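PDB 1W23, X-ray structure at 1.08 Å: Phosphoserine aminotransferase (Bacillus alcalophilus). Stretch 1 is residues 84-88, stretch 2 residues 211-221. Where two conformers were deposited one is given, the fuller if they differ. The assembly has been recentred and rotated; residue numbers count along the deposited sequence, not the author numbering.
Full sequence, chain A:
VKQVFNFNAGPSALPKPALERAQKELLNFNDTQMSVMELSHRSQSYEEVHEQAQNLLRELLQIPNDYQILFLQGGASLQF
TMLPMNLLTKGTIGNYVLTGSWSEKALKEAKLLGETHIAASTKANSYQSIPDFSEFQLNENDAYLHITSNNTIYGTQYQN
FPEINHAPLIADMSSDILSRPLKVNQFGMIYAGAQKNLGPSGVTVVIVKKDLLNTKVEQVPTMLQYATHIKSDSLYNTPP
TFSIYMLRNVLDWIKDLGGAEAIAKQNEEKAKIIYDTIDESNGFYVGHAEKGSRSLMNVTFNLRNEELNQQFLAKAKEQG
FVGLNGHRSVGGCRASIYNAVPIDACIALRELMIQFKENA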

# COMPACT_ATOMS: atom_id res chain seq x y z
N PRO A 84 2.55 19.55 -0.95
CA PRO A 84 2.83 20.76 -1.76
C PRO A 84 2.21 20.69 -3.14
O PRO A 84 1.83 21.71 -3.70
CB PRO A 84 4.36 20.81 -1.76
CG PRO A 84 4.81 19.39 -1.45
CD PRO A 84 3.78 18.92 -0.48
N MET A 85 2.07 19.49 -3.73
CA MET A 85 1.40 19.44 -5.05
C MET A 85 -0.01 20.01 -5.01
O MET A 85 -0.49 20.59 -5.95
CB MET A 85 1.15 18.01 -5.55
CG MET A 85 2.37 17.41 -6.16
SD MET A 85 1.98 15.76 -6.74
CE MET A 85 3.57 15.29 -7.41
N ASN A 86 -0.70 19.86 -3.88
CA ASN A 86 -2.04 20.35 -3.74
C ASN A 86 -2.13 21.74 -3.18
O ASN A 86 -3.05 22.45 -3.58
CB ASN A 86 -2.88 19.38 -2.88
CG ASN A 86 -3.29 18.12 -3.62
OD1 ASN A 86 -4.44 17.99 -4.06
ND2 ASN A 86 -2.35 17.18 -3.81
N LEU A 87 -1.26 22.16 -2.29
CA LEU A 87 -1.40 23.44 -1.60
C LEU A 87 -0.33 24.47 -1.94
O LEU A 87 -0.53 25.67 -1.69
CB LEU A 87 -1.41 23.22 -0.06
CG LEU A 87 -2.66 22.65 0.59
CD1 LEU A 87 -2.43 22.66 2.11
CD2 LEU A 87 -3.93 23.41 0.16
N LEU A 88 0.81 24.08 -2.46
CA LEU A 88 1.89 25.06 -2.71
C LEU A 88 1.69 25.65 -4.08
O LEU A 88 2.24 25.19 -5.09
CB LEU A 88 3.24 24.35 -2.51
CG LEU A 88 4.47 25.26 -2.65
CD1 LEU A 88 4.35 26.51 -1.83
CD2 LEU A 88 5.76 24.53 -2.29
N ASP A 211 -12.77 21.59 3.57
CA ASP A 211 -12.85 22.72 2.65
C ASP A 211 -11.49 23.26 2.27
O ASP A 211 -11.44 24.12 1.37
CB ASP A 211 -13.77 23.84 3.21
CG ASP A 211 -13.31 24.43 4.53
OD1 ASP A 211 -12.24 24.08 5.12
OD2 ASP A 211 -14.06 25.32 5.08
N LEU A 212 -10.39 22.81 2.85
CA LEU A 212 -9.05 23.21 2.47
C LEU A 212 -8.61 22.46 1.22
O LEU A 212 -7.82 23.03 0.52
CB LEU A 212 -8.04 22.90 3.56
CG LEU A 212 -8.35 23.83 4.73
CD1 LEU A 212 -7.35 23.62 5.85
CD2 LEU A 212 -8.39 25.28 4.24
N LEU A 213 -9.13 21.25 1.08
CA LEU A 213 -8.50 20.37 0.10
C LEU A 213 -9.41 19.63 -0.82
O LEU A 213 -8.86 18.80 -1.58
CB LEU A 213 -7.67 19.30 0.87
CG LEU A 213 -6.32 20.00 1.16
CD1 LEU A 213 -5.39 19.13 1.96
CD2 LEU A 213 -5.79 20.40 -0.21
N ASN A 214 -10.69 19.94 -0.80
CA ASN A 214 -11.76 19.35 -1.57
C ASN A 214 -11.95 19.94 -2.97
O ASN A 214 -13.02 19.54 -3.47
CB ASN A 214 -13.10 19.53 -0.83
CG ASN A 214 -13.57 20.96 -0.56
OD1 ASN A 214 -13.06 21.99 -1.04
ND2 ASN A 214 -14.62 21.09 0.27
N THR A 215 -11.01 20.74 -3.47
CA THR A 215 -11.12 21.37 -4.79
C THR A 215 -10.04 20.89 -5.75
O THR A 215 -8.89 20.56 -5.41
CB THR A 215 -11.05 22.94 -4.84
N LYS A 216 -10.50 20.79 -7.02
CA LYS A 216 -9.53 20.32 -8.02
C LYS A 216 -8.39 21.35 -8.12
O LYS A 216 -8.58 22.56 -8.07
CB LYS A 216 -10.12 20.11 -9.42
N VAL A 217 -7.24 20.80 -8.25
CA VAL A 217 -5.99 21.45 -8.60
C VAL A 217 -5.64 21.00 -10.01
O VAL A 217 -5.38 19.78 -10.21
CB VAL A 217 -4.90 21.07 -7.58
CG1 VAL A 217 -3.80 22.11 -7.64
CG2 VAL A 217 -5.54 21.00 -6.18
N GLU A 218 -5.68 22.04 -10.82
CA GLU A 218 -5.43 22.02 -12.24
C GLU A 218 -4.05 21.39 -12.40
O GLU A 218 -3.15 21.82 -11.65
CB GLU A 218 -5.58 23.43 -12.85
N GLN A 219 -4.04 20.40 -13.28
CA GLN A 219 -2.76 19.88 -13.72
C GLN A 219 -2.16 18.86 -12.76
O GLN A 219 -1.06 18.34 -13.06
CB GLN A 219 -1.73 21.00 -13.91
N VAL A 220 -2.82 18.53 -11.67
CA VAL A 220 -2.29 17.46 -10.81
C VAL A 220 -2.88 16.11 -11.22
O VAL A 220 -4.11 16.04 -11.41
CB VAL A 220 -2.59 17.79 -9.34
CG1 VAL A 220 -2.21 16.64 -8.42
CG2 VAL A 220 -1.84 19.08 -8.94
N PRO A 221 -2.09 15.05 -11.39
CA PRO A 221 -2.63 13.73 -11.74
C PRO A 221 -3.76 13.33 -10.80
O PRO A 221 -3.73 13.60 -9.58
CB PRO A 221 -1.46 12.83 -11.55
CG PRO A 221 -0.30 13.72 -11.95
CD PRO A 221 -0.63 15.04 -11.30
O HOH W 1 -7.26 18.15 -4.49

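Stretch 2 meets the end of a helix in stretch 1, and the two bury 325 Å² between them, both sides summed. No direct hydrogen bond crosses the contact, so it rests on packing, with one water touching both sides.

The first residue of stretch 2 to reach across is L212, and it does so through its backbone: its O lies 3.9 Å from CD2 of L87. The side chain of L212 itself stays farther off, and the residue loses just 13 Å² to the other stretch.

L213 contributes more. Its CA-to-CB bond points sideways, but the side chain, with chi1 at -85° (m) and chi2 at 177° (t), extends so that its end comes nearer. L87 behaves in the same way, also m,t, and the two leucines meet tip to tip, with CD2 of L87 3.6 Å from CD2 of L213. That is a close van der Waals contact for two methyl groups. The same CD2 of L213 lies 4.1 Å from CB of N86, so this one methyl packs against two consecutive residues of the helix.

N214, T215 and K216 bring no side chain into contact. T215 nevertheless takes part through its backbone, because water 1 lies 3.1 Å from O of T215 and 2.9 Å from OD1 of N86, in each case with geometry that fits the water as donor. More acceptors lie within its reach than it has protons, so the two bonds need not both be made at once. The side chains of T215 and K216 are incompletely modelled, and nothing can be said of their missing atoms.

V217 points toward the helix and, with chi1 at -159° (t), packs both methyls against N86, CG2 lying 3.8 Å from OD1 of N86 and CG1 4.1 Å from O of N86, while CG1 also lies 4.0 Å from O of M85. All are contacts of carbon with oxygen, made by proximity alone.

From V217 to V220 the chain forms a type II turn, closed by a hydrogen bond from N of V220 to O of V217 (3.2 Å). Q219, at phi/psi 82/0, has the positive phi expected at the third position of such a turn. E218 and Q219 remain out of reach, whereas the valines at the two ends of the turn both point toward stretch 1. CG2 of V220 approaches O of M85 to 3.6 Å, so a methyl from each valine packs near the same carbonyl oxygen.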